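Local coordinates for DUF3218 domain-containing protein (Pseudomonas aeruginosa, PDB 2IGS) that is of unknown function, a largely helical member of the DUF3218 family whose copies pair two-fold in the crystal, at the interface of chains A and B. Sequence-based numbering; all coordinates share one arbitrary frame. Chains: chain A/B, Hypothetical protein.

The interface of chains A and B. Residues chain A 134, 142-144, 185, 190; chain B 134, 141-143, 185.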
ATOM      1  N   PHE A 134      -6.058   4.279  19.367  1.00 17.28           N
ATOM      2  CA  PHE A 134      -5.053   3.223  19.222  1.00 16.19           C
ATOM      3  C   PHE A 134      -5.088   2.146  20.290  1.00 16.53           C
ATOM      4  O   PHE A 134      -5.240   2.405  21.472  1.00 17.10           O
ATOM      5  CB  PHE A 134      -3.640   3.837  19.140  1.00 15.72           C
ATOM      6  CG  PHE A 134      -3.413   4.741  17.929  1.00 16.76           C
ATOM      7  CD1 PHE A 134      -3.513   6.130  18.049  1.00 16.10           C
ATOM      8  CD2 PHE A 134      -3.094   4.203  16.678  1.00 13.16           C
ATOM      9  CE1 PHE A 134      -3.299   6.973  16.928  1.00 15.27           C
ATOM     10  CE2 PHE A 134      -2.864   5.026  15.576  1.00 15.70           C
ATOM     11  CZ  PHE A 134      -2.967   6.418  15.700  1.00 15.44           C
ATOM     12  N   ILE A 142       1.961   3.154  22.798  1.00 15.16           N
ATOM     13  CA  ILE A 142       1.554   2.851  21.454  1.00 15.44           C
ATOM     14  C   ILE A 142       2.823   2.392  20.762  1.00 15.68           C
ATOM     15  O   ILE A 142       3.882   2.970  20.989  1.00 15.98           O
ATOM     16  CB  ILE A 142       0.862   4.088  20.764  1.00 15.12           C
ATOM     17  CG1 ILE A 142      -0.457   4.423  21.460  1.00 14.11           C
ATOM     18  CG2 ILE A 142       0.631   3.834  19.263  1.00 16.05           C
ATOM     19  CD1 ILE A 142      -1.033   5.803  21.076  1.00 14.79           C
ATOM     20  N   SER A 143       2.733   1.313  19.985  1.00 15.92           N
ATOM     21  CA  SER A 143       3.852   0.871  19.183  1.00 16.46           C
ATOM     22  C   SER A 143       3.390   0.610  17.773  1.00 16.94           C
ATOM     23  O   SER A 143       2.211   0.778  17.464  1.00 16.93           O
ATOM     24  CB  SER A 143       4.496  -0.383  19.785  1.00 16.70           C
ATOM     25  OG  SER A 143       3.642  -1.495  19.658  1.00 17.52           O
ATOM     26  N   GLN A 144       4.316   0.168  16.926  1.00 17.07           N
ATOM     27  CA  GLN A 144       4.039  -0.178  15.524  1.00 18.14           C
ATOM     28  C   GLN A 144       3.099  -1.373  15.426  1.00 16.98           C
ATOM     29  O   GLN A 144       2.449  -1.562  14.409  1.00 16.96           O
ATOM     30  CB  GLN A 144       5.363  -0.452  14.779  1.00 17.92           C
ATOM     31  CG  GLN A 144       5.458   0.263  13.454  1.00 21.29           C
ATOM     32  CD  GLN A 144       6.830   0.142  12.775  1.00 22.47           C
ATOM     33  OE1 GLN A 144       6.914  -0.132  11.556  1.00 28.62           O
ATOM     34  NE2 GLN A 144       7.909   0.365  13.543  1.00 25.93           N
ATOM     35  N   LEU A 185      -1.019  -0.424  12.576  1.00 10.66           N
ATOM     36  CA  LEU A 185      -1.055   0.981  12.260  1.00 10.45           C
ATOM     37  C   LEU A 185      -0.123   1.394  11.118  1.00 10.83           C
ATOM     38  O   LEU A 185      -0.225   2.518  10.600  1.00 11.10           O
ATOM     39  CB  LEU A 185      -0.876   1.869  13.515  1.00 10.29           C
ATOM     40  CG  LEU A 185       0.370   1.868  14.413  1.00 10.31           C
ATOM     41  CD1 LEU A 185       1.591   2.374  13.688  1.00  7.27           C
ATOM     42  CD2 LEU A 185       0.101   2.753  15.631  1.00  9.33           C
ATOM     43  N   PHE A 190      -4.226   1.424   6.623  1.00 11.71           N
ATOM     44  CA  PHE A 190      -4.660   1.779   7.987  1.00 11.47           C
ATOM     45  C   PHE A 190      -5.262   3.192   8.078  1.00 11.51           C
ATOM     46  O   PHE A 190      -6.298   3.408   8.685  1.00 10.60           O
ATOM     47  CB  PHE A 190      -3.506   1.638   8.982  1.00 10.94           C
ATOM     48  CG  PHE A 190      -3.911   1.852  10.381  1.00  9.20           C
ATOM     49  CD1 PHE A 190      -4.421   0.801  11.131  1.00  7.59           C
ATOM     50  CD2 PHE A 190      -3.809   3.120  10.964  1.00  9.50           C
ATOM     51  CE1 PHE A 190      -4.800   0.999  12.446  1.00  7.38           C
ATOM     52  CE2 PHE A 190      -4.186   3.320  12.283  1.00  9.42           C
ATOM     53  CZ  PHE A 190      -4.691   2.262  13.020  1.00  8.35           C
TER
ATOM     54  N   PHE B 134       1.971   8.347  10.132  1.00 16.44           N
ATOM     55  CA  PHE B 134       2.534   8.552  11.471  1.00 17.28           C
ATOM     56  C   PHE B 134       4.030   8.657  11.417  1.00 17.32           C
ATOM     57  O   PHE B 134       4.689   7.831  10.795  1.00 16.77           O
ATOM     58  CB  PHE B 134       2.132   7.413  12.406  1.00 17.55           C
ATOM     59  CG  PHE B 134       0.685   7.052  12.305  1.00 18.48           C
ATOM     60  CD1 PHE B 134       0.304   5.774  11.929  1.00 18.81           C
ATOM     61  CD2 PHE B 134      -0.292   8.006  12.528  1.00 17.80           C
ATOM     62  CE1 PHE B 134      -1.028   5.442  11.815  1.00 19.26           C
ATOM     63  CE2 PHE B 134      -1.628   7.686  12.420  1.00 18.83           C
ATOM     64  CZ  PHE B 134      -2.001   6.402  12.059  1.00 18.84           C
ATOM     65  N   GLY B 141      11.261   4.406  15.848  1.00 15.19           N
ATOM     66  CA  GLY B 141      10.043   3.615  15.784  1.00 15.26           C
ATOM     67  C   GLY B 141       8.799   4.492  15.791  1.00 15.18           C
ATOM     68  O   GLY B 141       8.892   5.699  16.020  1.00 15.47           O
ATOM     69  N   ILE B 142       7.640   3.892  15.514  1.00 14.42           N
ATOM     70  CA  ILE B 142       6.365   4.557  15.710  1.00 14.09           C
ATOM     71  C   ILE B 142       5.922   4.263  17.146  1.00 14.24           C
ATOM     72  O   ILE B 142       6.003   3.106  17.595  1.00 14.13           O
ATOM     73  CB  ILE B 142       5.306   4.077  14.690  1.00 14.80           C
ATOM     74  CG1 ILE B 142       5.846   4.182  13.251  1.00 14.73           C
ATOM     75  CG2 ILE B 142       3.969   4.878  14.842  1.00 14.92           C
ATOM     76  CD1 ILE B 142       4.762   4.164  12.166  1.00 13.58           C
ATOM     77  N   SER B 143       5.507   5.314  17.864  1.00 13.54           N
ATOM     78  CA  SER B 143       5.103   5.242  19.284  1.00 12.56           C
ATOM     79  C   SER B 143       4.158   6.411  19.617  1.00 12.85           C
ATOM     80  O   SER B 143       3.933   7.270  18.782  1.00 12.95           O
ATOM     81  CB  SER B 143       6.335   5.280  20.222  1.00 12.61           C
ATOM     82  OG  SER B 143       6.951   6.567  20.290  1.00  9.54           O
ATOM     83  N   LEU B 185       0.371  11.226  18.999  1.00 15.01           N
ATOM     84  CA  LEU B 185      -0.556  10.137  18.733  1.00 15.73           C
ATOM     85  C   LEU B 185      -1.565   9.918  19.863  1.00 16.42           C
ATOM     86  O   LEU B 185      -2.749   9.651  19.602  1.00 16.78           O
ATOM     87  CB  LEU B 185       0.200   8.831  18.434  1.00 15.96           C
ATOM     88  CG  LEU B 185       0.270   8.261  17.002  1.00 17.34           C
ATOM     89  CD1 LEU B 185       0.547   9.321  15.919  1.00 18.84           C
ATOM     90  CD2 LEU B 185       1.270   7.115  16.888  1.00 15.35           C
TER
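A:Phe134 and B:Phe134 both hold CG anti to the carbonyl carbon and beside the backbone N, with chi1 -63° in A:Phe134. This sends the two rings toward each other, tip to tip, near the two-fold axis. They meet edge to face, with planes 79° apart and centroids 5.4 Å apart. The edge of A:Phe134 does the touching: its CZ lies 3.8 Å from B:Phe134 CE2. The rim of B:Phe134 is also engaged on the side of CE1. B:Phe134 CE1 lies 3.7 Å from A:Phe190 CD2, which sits in the plane of the B:Phe134 ring at its edge, the side chains crossing at about a right angle. The backbone carbonyl oxygen of A:Leu185 lies in the plane of the B:Phe134 ring, 3.3 Å from CE1. In A:Leu185, CG is wedged between the backbone N and the carbonyl carbon (chi1 61°). Its CD1 branch meets B:Ile142 CG2 tip to tip at 3.6 Å. A:Gln144, extended beyond CG, crosses B:Ile142 at about a right angle, its methylene CG 3.9 Å from B:Ile142 CG1. B:Leu185 lies across A:Phe134, with CG 3.8 Å from CE1. Within this patch no N or O pairs with one of the other chain, and apolar packing holds it. The structure alone does not show whether this pairing is biological. The patch joins the end of strand 132-134, the loop residues around 142 and 185, and the start of helix 190-200 in a two-fold interface.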